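Local coordinates for protein chitinase (Paenibacillus sp. FPU-7, PDB 5GZT) that probably hydrolyses internal beta-1,4 linkages between N-acetylglucosamine units of chitin and chitodextrins, acting as an endochitinase with two glycoside hydrolase family 18 barrels, at residues P764-Y769 with K1123-I1128; Y1098-A1103 with F1129-A1134. All coordinates share one frame; numbering follows the deposited sequence.

Contact 1 (P764-Y769 with K1123-I1128); sequences PILLGY and KLLGAI
Leu-766 carries the whole of this contact from the strand side, its forked end meeting Leu-1125 and Ile-1128 from one face of the helix. The strand is the first of the C-terminal family 18 TIM barrel and the helix is the last, so the three residues belong to the layer between the barrel wall and its outer jacket of helices.

The interactions across the two segments are apolar. Both methyls of Leu-766 take part. CD2 is the branch nearer to Leu-1125, lying 3.8 Å from its CD1, with CD1 of Leu-766 slightly farther off. Toward Ile-1128, the branch point itself is engaged: Leu-766 CG and Ile-1128 CG2 are 3.8 Å apart, and CD1 of Leu-766 lies equally near that methyl. The torsions explain which branches meet. Ile-1128 has CG2 anti to the backbone N and presents this short branch, rather than the CG1 arm, to the leucine. The CA–CB bond of Leu-1125 does not aim at the strand; chi1 of 168° together with chi2 of 60° brings CD1 to Leu-766.

Polar groups of the strand find partners elsewhere. The N of Leu-766 bonds to Thr-789 OG1, and backbone bonds join the strand to 790-799 and 1110-1114, whose Phe-1113 touches both Leu-766 and Leu-1125.

With Leu-766 crossing each of the two helix side chains at an angle, and only methyl and methine carbons touching, this part of the helix probably rests on the strand through dispersion and exclusion of water, which sets no precise orientation of the kind a directional bond would impose.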
loop_
_atom_site.group_PDB
_atom_site.type_symbol
_atom_site.label_atom_id
_atom_site.label_comp_id
_atom_site.label_asym_id
_atom_site.label_seq_id
_atom_site.Cartn_x
_atom_site.Cartn_y
_atom_site.Cartn_z
ATOM N N PRO B 764 23.643 33.006 -22.653
ATOM C CA PRO B 764 24.341 31.864 -22.084
ATOM C C PRO B 764 25.695 31.663 -22.702
ATOM O O PRO B 764 25.880 32.120 -23.848
ATOM C CB PRO B 764 23.437 30.700 -22.396
ATOM C CG PRO B 764 22.503 31.135 -23.384
ATOM C CD PRO B 764 22.449 32.604 -23.424
ATOM N N ILE B 765 26.594 30.981 -21.996
ATOM C CA ILE B 765 27.843 30.623 -22.627
ATOM C C ILE B 765 27.709 29.335 -23.427
ATOM O O ILE B 765 26.767 28.510 -23.209
ATOM C CB ILE B 765 28.987 30.531 -21.601
ATOM C CG1 ILE B 765 28.798 29.359 -20.660
ATOM C CG2 ILE B 765 29.054 31.819 -20.819
ATOM C CD1 ILE B 765 30.017 29.107 -19.752
ATOM N N LEU B 766 28.620 29.193 -24.370
ATOM C CA LEU B 766 28.814 28.007 -25.107
ATOM C C LEU B 766 30.299 27.675 -25.089
ATOM O O LEU B 766 31.116 28.316 -25.843
ATOM C CB LEU B 766 28.273 28.229 -26.552
ATOM C CG LEU B 766 27.766 26.936 -27.231
ATOM C CD1 LEU B 766 27.120 27.241 -28.597
ATOM C CD2 LEU B 766 28.772 25.841 -27.358
ATOM N N LEU B 767 30.645 26.633 -24.347
ATOM C CA LEU B 767 32.067 26.312 -24.063
ATOM C C LEU B 767 32.428 25.004 -24.721
ATOM O O LEU B 767 31.746 24.013 -24.517
ATOM C CB LEU B 767 32.257 26.245 -22.546
ATOM C CG LEU B 767 33.688 26.055 -22.074
ATOM C CD1 LEU B 767 33.912 26.684 -20.672
ATOM C CD2 LEU B 767 34.089 24.609 -22.087
ATOM N N GLY B 768 33.488 25.010 -25.542
ATOM C CA GLY B 768 33.994 23.826 -26.124
ATOM C C GLY B 768 35.325 23.458 -25.555
ATOM O O GLY B 768 36.207 24.331 -25.437
ATOM N N TYR B 769 35.473 22.202 -25.167
ATOM C CA TYR B 769 36.786 21.665 -24.879
ATOM C C TYR B 769 37.512 21.428 -26.196
ATOM O O TYR B 769 36.934 20.850 -27.118
ATOM C CB TYR B 769 36.719 20.364 -24.118
ATOM C CG TYR B 769 36.660 20.498 -22.621
ATOM C CD1 TYR B 769 37.819 20.566 -21.870
ATOM C CD2 TYR B 769 35.442 20.562 -21.944
ATOM C CE1 TYR B 769 37.765 20.671 -20.485
ATOM C CE2 TYR B 769 35.382 20.690 -20.565
ATOM C CZ TYR B 769 36.542 20.740 -19.827
ATOM O OH TYR B 769 36.534 20.880 -18.448
ATOM N N LYS B 1123 27.849 19.663 -36.849
ATOM C CA LYS B 1123 26.431 19.558 -36.590
ATOM C C LYS B 1123 26.078 19.508 -35.096
ATOM O O LYS B 1123 25.056 20.067 -34.741
ATOM C CB LYS B 1123 25.819 18.317 -37.255
ATOM C CG LYS B 1123 25.823 18.375 -38.792
ATOM C CD LYS B 1123 25.124 17.157 -39.407
ATOM C CE LYS B 1123 25.088 17.302 -40.927
ATOM N NZ LYS B 1123 23.930 16.538 -41.465
ATOM N N LEU B 1124 26.862 18.790 -34.289
ATOM C CA LEU B 1124 26.619 18.741 -32.824
ATOM C C LEU B 1124 26.676 20.157 -32.235
ATOM O O LEU B 1124 25.693 20.647 -31.568
ATOM C CB LEU B 1124 27.510 17.699 -32.133
ATOM C CG LEU B 1124 27.246 16.250 -32.579
ATOM C CD1 LEU B 1124 27.894 15.209 -31.665
ATOM C CD2 LEU B 1124 25.748 15.898 -32.685
ATOM N N LEU B 1125 27.708 20.890 -32.605
ATOM C CA LEU B 1125 27.885 22.280 -32.150
ATOM C C LEU B 1125 26.785 23.144 -32.709
ATOM O O LEU B 1125 26.190 23.949 -31.972
ATOM C CB LEU B 1125 29.249 22.810 -32.528
ATOM C CG LEU B 1125 29.506 24.288 -32.395
ATOM C CD1 LEU B 1125 29.337 24.748 -30.964
ATOM C CD2 LEU B 1125 30.899 24.620 -32.883
ATOM N N GLY B 1126 26.435 22.940 -33.975
ATOM C CA GLY B 1126 25.399 23.773 -34.596
ATOM C C GLY B 1126 24.039 23.595 -33.898
ATOM O O GLY B 1126 23.306 24.521 -33.750
ATOM N N ALA B 1127 23.761 22.409 -33.412
ATOM C CA ALA B 1127 22.560 22.132 -32.687
ATOM C C ALA B 1127 22.469 22.912 -31.356
ATOM O O ALA B 1127 21.427 23.492 -31.016
ATOM C CB ALA B 1127 22.434 20.644 -32.430
ATOM N N ILE B 1128 23.585 22.968 -30.653
ATOM C CA ILE B 1128 23.658 23.725 -29.410
ATOM C C ILE B 1128 23.468 25.167 -29.721
ATOM O O ILE B 1128 22.627 25.837 -29.146
ATOM C CB ILE B 1128 25.003 23.484 -28.674
ATOM C CG1 ILE B 1128 25.115 21.993 -28.291
ATOM C CG2 ILE B 1128 25.039 24.354 -27.382
ATOM C CD1 ILE B 1128 26.501 21.606 -27.857
#

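Contact 2 (Y1098-A1103 with F1129-A1134)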
loop_
_atom_site.group_PDB
_atom_site.type_symbol
_atom_site.label_atom_id
_atom_site.label_comp_id
_atom_site.label_asym_id
_atom_site.label_seq_id
_atom_site.Cartn_x
_atom_site.Cartn_y
_atom_site.Cartn_z
ATOM N N TYR B 1098 17.873 19.669 -26.656
ATOM C CA TYR B 1098 17.146 19.654 -25.403
ATOM C C TYR B 1098 18.048 20.076 -24.159
ATOM O O TYR B 1098 17.519 20.581 -23.200
ATOM C CB TYR B 1098 16.540 18.298 -25.168
ATOM C CG TYR B 1098 15.210 18.076 -25.918
ATOM C CD1 TYR B 1098 14.042 18.494 -25.381
ATOM C CD2 TYR B 1098 15.161 17.377 -27.112
ATOM C CE1 TYR B 1098 12.832 18.297 -26.052
ATOM C CE2 TYR B 1098 13.968 17.187 -27.825
ATOM C CZ TYR B 1098 12.804 17.621 -27.265
ATOM O OH TYR B 1098 11.620 17.427 -27.866
ATOM N N LYS B 1099 19.350 19.738 -24.175
ATOM C CA LYS B 1099 20.323 20.191 -23.107
ATOM C C LYS B 1099 20.388 21.695 -23.097
ATOM O O LYS B 1099 20.334 22.304 -22.043
ATOM C CB LYS B 1099 21.689 19.594 -23.345
ATOM C CG LYS B 1099 21.656 18.115 -22.934
ATOM C CD LYS B 1099 22.996 17.413 -23.029
ATOM C CE LYS B 1099 22.829 16.020 -22.417
ATOM N NZ LYS B 1099 24.087 15.243 -22.384
ATOM N N ALA B 1100 20.418 22.266 -24.279
ATOM C CA ALA B 1100 20.476 23.675 -24.468
ATOM C C ALA B 1100 19.181 24.401 -24.026
ATOM O O ALA B 1100 19.189 25.467 -23.366
ATOM C CB ALA B 1100 20.790 23.986 -25.898
ATOM N N GLU B 1101 18.056 23.750 -24.334
ATOM C CA GLU B 1101 16.777 24.195 -23.893
ATOM C C GLU B 1101 16.651 24.129 -22.390
ATOM O O GLU B 1101 16.131 25.050 -21.818
ATOM C CB GLU B 1101 15.663 23.339 -24.541
ATOM C CG GLU B 1101 14.264 23.792 -24.137
ATOM C CD GLU B 1101 13.188 23.088 -24.954
ATOM O OE1 GLU B 1101 12.413 23.752 -25.629
ATOM O OE2 GLU B 1101 13.181 21.892 -24.918
ATOM N N TYR B 1102 17.124 23.034 -21.792
ATOM C CA TYR B 1102 17.210 22.877 -20.361
ATOM C C TYR B 1102 18.004 24.026 -19.752
ATOM O O TYR B 1102 17.544 24.685 -18.854
ATOM C CB TYR B 1102 17.809 21.499 -20.008
ATOM C CG TYR B 1102 17.713 21.152 -18.528
ATOM C CD1 TYR B 1102 16.540 20.571 -17.995
ATOM C CD2 TYR B 1102 18.737 21.458 -17.640
ATOM C CE1 TYR B 1102 16.465 20.316 -16.634
ATOM C CE2 TYR B 1102 18.671 21.161 -16.305
ATOM C CZ TYR B 1102 17.533 20.600 -15.793
ATOM O OH TYR B 1102 17.402 20.400 -14.433
ATOM N N ALA B 1103 19.201 24.320 -20.286
ATOM C CA ALA B 1103 20.013 25.474 -19.819
ATOM C C ALA B 1103 19.243 26.788 -19.798
ATOM O O ALA B 1103 19.247 27.516 -18.804
ATOM C CB ALA B 1103 21.247 25.594 -20.670
ATOM N N PHE B 1129 24.273 25.669 -30.626
ATOM C CA PHE B 1129 24.337 27.052 -30.910
ATOM C C PHE B 1129 22.980 27.538 -31.413
ATOM O O PHE B 1129 22.520 28.629 -31.033
ATOM C CB PHE B 1129 25.403 27.286 -32.004
ATOM C CG PHE B 1129 25.515 28.729 -32.461
ATOM C CD1 PHE B 1129 26.293 29.644 -31.741
ATOM C CD2 PHE B 1129 24.910 29.156 -33.657
ATOM C CE1 PHE B 1129 26.404 30.971 -32.128
ATOM C CE2 PHE B 1129 24.995 30.499 -34.088
ATOM C CZ PHE B 1129 25.782 31.420 -33.332
ATOM N N ASN B 1130 22.324 26.757 -32.306
ATOM C CA ASN B 1130 21.050 27.263 -32.838
ATOM C C ASN B 1130 20.015 27.347 -31.742
ATOM O O ASN B 1130 19.249 28.273 -31.712
ATOM C CB ASN B 1130 20.535 26.385 -34.011
ATOM C CG ASN B 1130 21.414 26.475 -35.240
ATOM O OD1 ASN B 1130 22.220 27.403 -35.427
ATOM N ND2 ASN B 1130 21.284 25.453 -36.097
ATOM N N GLU B 1131 19.975 26.391 -30.838
ATOM C CA GLU B 1131 18.981 26.427 -29.752
ATOM C C GLU B 1131 19.309 27.555 -28.789
ATOM O O GLU B 1131 18.401 28.312 -28.369
ATOM C CB GLU B 1131 18.912 25.096 -29.011
ATOM C CG GLU B 1131 17.970 25.119 -27.811
ATOM C CD GLU B 1131 16.506 25.440 -28.244
ATOM O OE1 GLU B 1131 16.198 25.169 -29.451
ATOM O OE2 GLU B 1131 15.693 25.943 -27.400
ATOM N N LEU B 1132 20.603 27.775 -28.482
ATOM C CA LEU B 1132 20.916 28.903 -27.535
ATOM C C LEU B 1132 20.622 30.256 -28.116
ATOM O O LEU B 1132 20.421 31.234 -27.362
ATOM C CB LEU B 1132 22.394 28.904 -27.095
ATOM C CG LEU B 1132 22.725 27.695 -26.233
ATOM C CD1 LEU B 1132 24.188 27.828 -25.834
ATOM C CD2 LEU B 1132 21.815 27.519 -25.005
ATOM N N LYS B 1133 20.717 30.395 -29.427
ATOM C CA LYS B 1133 20.337 31.675 -30.036
ATOM C C LYS B 1133 18.848 31.890 -30.117
ATOM O O LYS B 1133 18.408 33.015 -29.957
ATOM C CB LYS B 1133 20.856 31.798 -31.435
ATOM C CG LYS B 1133 22.359 32.082 -31.504
ATOM C CD LYS B 1133 22.839 33.229 -30.597
ATOM C CE LYS B 1133 24.322 33.481 -30.733
ATOM N NZ LYS B 1133 24.718 34.493 -29.718
ATOM N N ALA B 1134 18.096 30.823 -30.413
ATOM C CA ALA B 1134 16.636 30.879 -30.653
ATOM C C ALA B 1134 15.802 31.654 -29.578
ATOM O O ALA B 1134 14.698 32.185 -29.848
ATOM C CB ALA B 1134 16.127 29.460 -30.823
HETATM O O HOH W 1 13.110 25.887 -26.855
#
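In the outer helical layer of the C-terminal TIM barrel, the neighbouring helices 1093-1106 and 1123-1133 flank the strand 1110-1114 that links them in the chain, and they meet here through Ala-1100, Glu-1101, Glu-1131 and Leu-1132. The segments run nearly side by side in the same direction, 28° apart. Their axes are 8.6 Å from each other at closest approach. The small side chain of Ala-1100 at the closest CA pair, with Leu-1132, is consistent with this spacing.

Its methyl is flanked by two residues of the other helix. Glu-1131 CG lies 3.6 Å from Ala-1100 CB, and CD2 of Leu-1132 stands 3.8 Å from the same methyl. That leucine branch also touches the Ala-1100 carbonyl oxygen, and Leu-1132 continues toward Pro-764 and Leu-766 of the barrel's first strand region.

Glu-1131 contributes both an apolar and a charged part. With CG anti to the backbone N (chi1 176°), it sets CG against the alanine methyl and near the N of Glu-1101; the bend at chi2 then turns the carboxylate toward Glu-1101 and Lys-1104. There OE2 forms a salt bridge with Lys-1104, one turn further along the facing helix, and comes within 3.9 Å of Glu-1101 CB.

The two carboxylates have planes 69° apart. Glu-1101 OE1 and Glu-1131 OE2 are 4.3 Å from each other. Lys-1104 probably offsets part of the repulsion between these like charges, and a water lies between them as a common donor: it gives one hydrogen bond to Glu-1101 OE1 and a second to Glu-1131 OE2, each 2.6 Å long.

Followed from the N terminus, the chain enters the C-terminal barrel at 764-769, and contact 1 closes its long loop only when the chain returns, some 350 residues later, in 1123-1128. Before that return the chain lays down 1098-1103, which contact 2 joins to 1129-1134 over a short loop holding the strand 1110-1114. The segments alternate, so the two contacts cross rather than nest. Helix 1123-1133 serves both, its earlier turns in contact 1 and its later turns in contact 2, tying the first barrel strand to the penultimate helix. The contacts also touch directly, Leu-766 CD1 lying 3.6 Å from Phe-1129 CA.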